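Long-range contact in heavy metal cation tricomponent efflux pump ZneA(CzcA-like) (Cupriavidus metallidurans, PDB 4K0J), which probably exports zinc and related heavy-metal cations from the cell as a proton-driven antiporter of the RND superfamily: residues A731-T743 against Y752-N764. Residues are numbered along the deposited sequence; the frame is centred on the assembly and turned at random.
Sequences ALIQTGIGGSPVT and YNVVARFIGSSRN
The carbonyl oxygen of V754 faces two consecutive residues, V742 and T743, the signature of a classic beta bulge at the start of the hairpin formed by strands 741-747 and 750-758. T743 N donates to V754 O at 3.0 Å, in the carbonyl plane and on a lone pair; V742 N also points at this oxygen, but implausibly closely, so its bond is doubtful in detail. V754 N answers with a bond to T743 O (2.9 Å), reaching it from above the carbonyl plane. The bulge shifts the register by one between the pairs P741–V755 and T743–V754.

T743 and V754 lie side by side on one face of the sheet: the OG1 of T743 is anti to the backbone N (chi1 175°), which leaves the methyl CG2 between N and the carbonyl carbon, 3.5 Å from V754 CB. V742 instead lays CG2 alongside A756 CB at 3.9 Å, and I206 and T203 of helix 199-208 pack against V742. Just before the bulge, P741 CB meets both N753 CB and V755 CG2. Along its other edge, away from 741-747, strand 750-758 pairs with strand 182-187, extending a mixed sheet in what probably corresponds to the docking domain of RND pumps.

Nearer its C-terminal end the strand exchanges its hairpin partner for helix 726-737, whose residues 731-737 run at 110° to segment 752-758 and include a wider pi-type turn at 732-737. This helix also meets a neighbouring subunit, where Q734 OE1 accepts from G214 N. F758 N donates to G736 O at 3.1 Å. The F758 ring then folds over the helix, with G736 CA above one face in a CH-pi contact, 20° off the ring normal. That close approach uses the bare backbone of glycine. L732, crossing F758 at about a right angle, brings its CD1 methyl to the ring edge, in plane, 3.5 Å from F758 CE2.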
# COMPACT_ATOMS: atom_id res chain seq x y z
N ALA C 731 10.05 -19.93 -40.46
CA ALA C 731 8.62 -19.83 -40.71
C ALA C 731 8.09 -21.22 -41.01
O ALA C 731 7.06 -21.63 -40.48
CB ALA C 731 8.34 -18.90 -41.87
N LEU C 732 8.82 -21.93 -41.87
CA LEU C 732 8.45 -23.28 -42.27
C LEU C 732 8.31 -24.18 -41.06
O LEU C 732 7.40 -25.01 -41.01
CB LEU C 732 9.49 -23.86 -43.23
CG LEU C 732 9.38 -25.34 -43.59
CD1 LEU C 732 8.43 -25.56 -44.74
CD2 LEU C 732 10.76 -25.91 -43.90
N ILE C 733 9.21 -24.02 -40.09
CA ILE C 733 9.23 -24.89 -38.92
C ILE C 733 8.18 -24.49 -37.90
O ILE C 733 7.58 -25.35 -37.25
CB ILE C 733 10.60 -24.87 -38.22
CG1 ILE C 733 11.73 -24.99 -39.23
CG2 ILE C 733 10.69 -26.00 -37.21
CD1 ILE C 733 13.01 -24.30 -38.81
N GLN C 734 7.96 -23.19 -37.76
CA GLN C 734 7.09 -22.66 -36.72
C GLN C 734 5.63 -22.71 -37.14
O GLN C 734 4.74 -22.99 -36.33
CB GLN C 734 7.48 -21.21 -36.39
CG GLN C 734 7.01 -20.74 -35.03
CD GLN C 734 7.77 -21.39 -33.89
OE1 GLN C 734 8.96 -21.13 -33.69
NE2 GLN C 734 7.10 -22.25 -33.14
N THR C 735 5.38 -22.43 -38.41
CA THR C 735 4.03 -22.44 -38.95
C THR C 735 3.71 -23.81 -39.52
O THR C 735 2.80 -24.49 -39.06
CB THR C 735 3.87 -21.38 -40.05
OG1 THR C 735 4.36 -20.11 -39.58
CG2 THR C 735 2.40 -21.24 -40.46
N GLY C 736 4.47 -24.21 -40.53
CA GLY C 736 4.27 -25.48 -41.20
C GLY C 736 4.39 -26.68 -40.28
O GLY C 736 3.42 -27.42 -40.09
N ILE C 737 5.57 -26.89 -39.72
CA ILE C 737 5.77 -28.01 -38.81
C ILE C 737 5.13 -27.73 -37.45
O ILE C 737 4.19 -28.42 -37.05
CB ILE C 737 7.26 -28.32 -38.59
CG1 ILE C 737 7.97 -28.56 -39.92
CG2 ILE C 737 7.40 -29.53 -37.69
CD1 ILE C 737 9.46 -28.78 -39.80
N GLY C 738 5.65 -26.72 -36.76
CA GLY C 738 5.20 -26.37 -35.42
C GLY C 738 3.71 -26.21 -35.27
O GLY C 738 3.13 -26.62 -34.27
N GLY C 739 3.08 -25.62 -36.28
CA GLY C 739 1.64 -25.42 -36.28
C GLY C 739 1.22 -24.26 -35.41
O GLY C 739 0.37 -24.42 -34.53
N SER C 740 1.81 -23.09 -35.63
CA SER C 740 1.44 -21.89 -34.89
C SER C 740 0.06 -21.40 -35.32
O SER C 740 -0.26 -21.42 -36.51
CB SER C 740 2.46 -20.77 -35.12
OG SER C 740 1.93 -19.77 -35.97
N PRO C 741 -0.75 -20.96 -34.35
CA PRO C 741 -2.07 -20.37 -34.62
C PRO C 741 -1.93 -19.10 -35.45
O PRO C 741 -1.05 -18.28 -35.16
CB PRO C 741 -2.59 -20.02 -33.22
CG PRO C 741 -1.38 -19.92 -32.37
CD PRO C 741 -0.44 -20.96 -32.91
N VAL C 742 -2.77 -18.94 -36.46
CA VAL C 742 -2.68 -17.77 -37.32
C VAL C 742 -3.60 -16.65 -36.87
O VAL C 742 -3.18 -15.50 -36.77
CB VAL C 742 -3.03 -18.10 -38.77
CG1 VAL C 742 -2.71 -16.91 -39.64
CG2 VAL C 742 -2.28 -19.33 -39.24
N THR C 743 -4.86 -16.98 -36.62
CA THR C 743 -5.81 -15.95 -36.21
C THR C 743 -6.76 -16.43 -35.12
O THR C 743 -6.50 -17.45 -34.49
CB THR C 743 -6.57 -15.36 -37.42
OG1 THR C 743 -7.56 -14.43 -36.98
CG2 THR C 743 -7.23 -16.45 -38.22
N TYR C 752 -11.67 -19.30 -30.61
CA TYR C 752 -10.83 -20.42 -31.01
C TYR C 752 -9.72 -19.91 -31.92
O TYR C 752 -9.89 -18.93 -32.64
CB TYR C 752 -11.65 -21.49 -31.74
CG TYR C 752 -12.97 -21.82 -31.08
CD1 TYR C 752 -14.13 -21.11 -31.38
CD2 TYR C 752 -13.07 -22.84 -30.14
CE1 TYR C 752 -15.34 -21.40 -30.77
CE2 TYR C 752 -14.28 -23.14 -29.52
CZ TYR C 752 -15.41 -22.41 -29.84
OH TYR C 752 -16.61 -22.70 -29.23
N ASN C 753 -8.57 -20.58 -31.89
CA ASN C 753 -7.46 -20.22 -32.76
C ASN C 753 -7.62 -20.88 -34.11
O ASN C 753 -7.95 -22.06 -34.19
CB ASN C 753 -6.12 -20.64 -32.15
CG ASN C 753 -5.86 -20.00 -30.80
OD1 ASN C 753 -5.20 -20.59 -29.94
ND2 ASN C 753 -6.37 -18.79 -30.61
N VAL C 754 -7.40 -20.12 -35.17
CA VAL C 754 -7.29 -20.69 -36.51
C VAL C 754 -5.82 -20.91 -36.82
O VAL C 754 -5.02 -19.96 -36.81
CB VAL C 754 -7.90 -19.79 -37.58
CG1 VAL C 754 -8.04 -20.56 -38.90
CG2 VAL C 754 -9.24 -19.25 -37.12
N VAL C 755 -5.48 -22.16 -37.10
CA VAL C 755 -4.10 -22.59 -37.30
C VAL C 755 -3.88 -23.11 -38.72
O VAL C 755 -4.76 -23.75 -39.31
CB VAL C 755 -3.73 -23.70 -36.30
CG1 VAL C 755 -2.24 -24.01 -36.37
CG2 VAL C 755 -4.11 -23.30 -34.89
N ALA C 756 -2.70 -22.83 -39.28
CA ALA C 756 -2.27 -23.45 -40.53
C ALA C 756 -1.06 -24.32 -40.27
O ALA C 756 -0.09 -23.87 -39.66
CB ALA C 756 -1.94 -22.40 -41.56
N ARG C 757 -1.12 -25.57 -40.70
CA ARG C 757 0.01 -26.47 -40.57
C ARG C 757 -0.07 -27.62 -41.57
O ARG C 757 -1.16 -28.02 -41.99
CB ARG C 757 0.09 -27.02 -39.15
CG ARG C 757 -1.03 -27.97 -38.77
CD ARG C 757 -0.73 -28.69 -37.46
NE ARG C 757 -1.80 -29.60 -37.07
CZ ARG C 757 -1.77 -30.36 -35.98
NH1 ARG C 757 -2.78 -31.17 -35.70
NH2 ARG C 757 -0.72 -30.32 -35.17
N PHE C 758 1.09 -28.15 -41.95
CA PHE C 758 1.19 -29.29 -42.86
C PHE C 758 0.52 -30.50 -42.24
O PHE C 758 0.44 -30.62 -41.02
CB PHE C 758 2.65 -29.61 -43.15
CG PHE C 758 3.41 -28.46 -43.75
CD1 PHE C 758 2.81 -27.61 -44.65
CD2 PHE C 758 4.74 -28.24 -43.40
CE1 PHE C 758 3.52 -26.54 -45.21
CE2 PHE C 758 5.44 -27.18 -43.95
CZ PHE C 758 4.83 -26.33 -44.86
N ILE C 759 0.05 -31.40 -43.10
CA ILE C 759 -0.65 -32.60 -42.64
C ILE C 759 0.34 -33.58 -42.02
O ILE C 759 1.55 -33.47 -42.20
CB ILE C 759 -1.42 -33.28 -43.80
CG1 ILE C 759 -2.57 -34.14 -43.27
CG2 ILE C 759 -0.46 -34.08 -44.70
CD1 ILE C 759 -3.45 -34.73 -44.34
N GLY C 760 -0.19 -34.55 -41.27
CA GLY C 760 0.63 -35.59 -40.69
C GLY C 760 1.33 -36.38 -41.77
O GLY C 760 0.92 -36.35 -42.93
N SER C 761 2.40 -37.08 -41.39
CA SER C 761 3.20 -37.86 -42.33
C SER C 761 3.87 -37.00 -43.41
O SER C 761 4.40 -37.53 -44.39
CB SER C 761 2.39 -39.00 -42.97
OG SER C 761 1.44 -38.50 -43.90
N SER C 762 3.83 -35.69 -43.23
CA SER C 762 4.58 -34.77 -44.07
C SER C 762 5.71 -34.19 -43.23
O SER C 762 6.64 -33.57 -43.74
CB SER C 762 3.69 -33.65 -44.61
OG SER C 762 4.44 -32.65 -45.29
N ARG C 763 5.60 -34.41 -41.92
CA ARG C 763 6.60 -33.99 -40.94
C ARG C 763 7.00 -35.21 -40.11
O ARG C 763 7.60 -35.06 -39.05
CB ARG C 763 6.02 -32.92 -40.02
CG ARG C 763 4.57 -33.19 -39.65
CD ARG C 763 4.05 -32.26 -38.57
NE ARG C 763 2.61 -32.48 -38.38
CZ ARG C 763 1.88 -31.90 -37.44
NH1 ARG C 763 0.59 -32.17 -37.36
NH2 ARG C 763 2.44 -31.06 -36.57
N ASN C 764 6.66 -36.39 -40.62
CA ASN C 764 6.80 -37.66 -39.90
C ASN C 764 8.15 -37.89 -39.21
O ASN C 764 8.20 -38.11 -38.01
CB ASN C 764 6.52 -38.82 -40.87
CG ASN C 764 5.88 -40.02 -40.19
OD1 ASN C 764 6.55 -40.80 -39.51
ND2 ASN C 764 4.58 -40.18 -40.39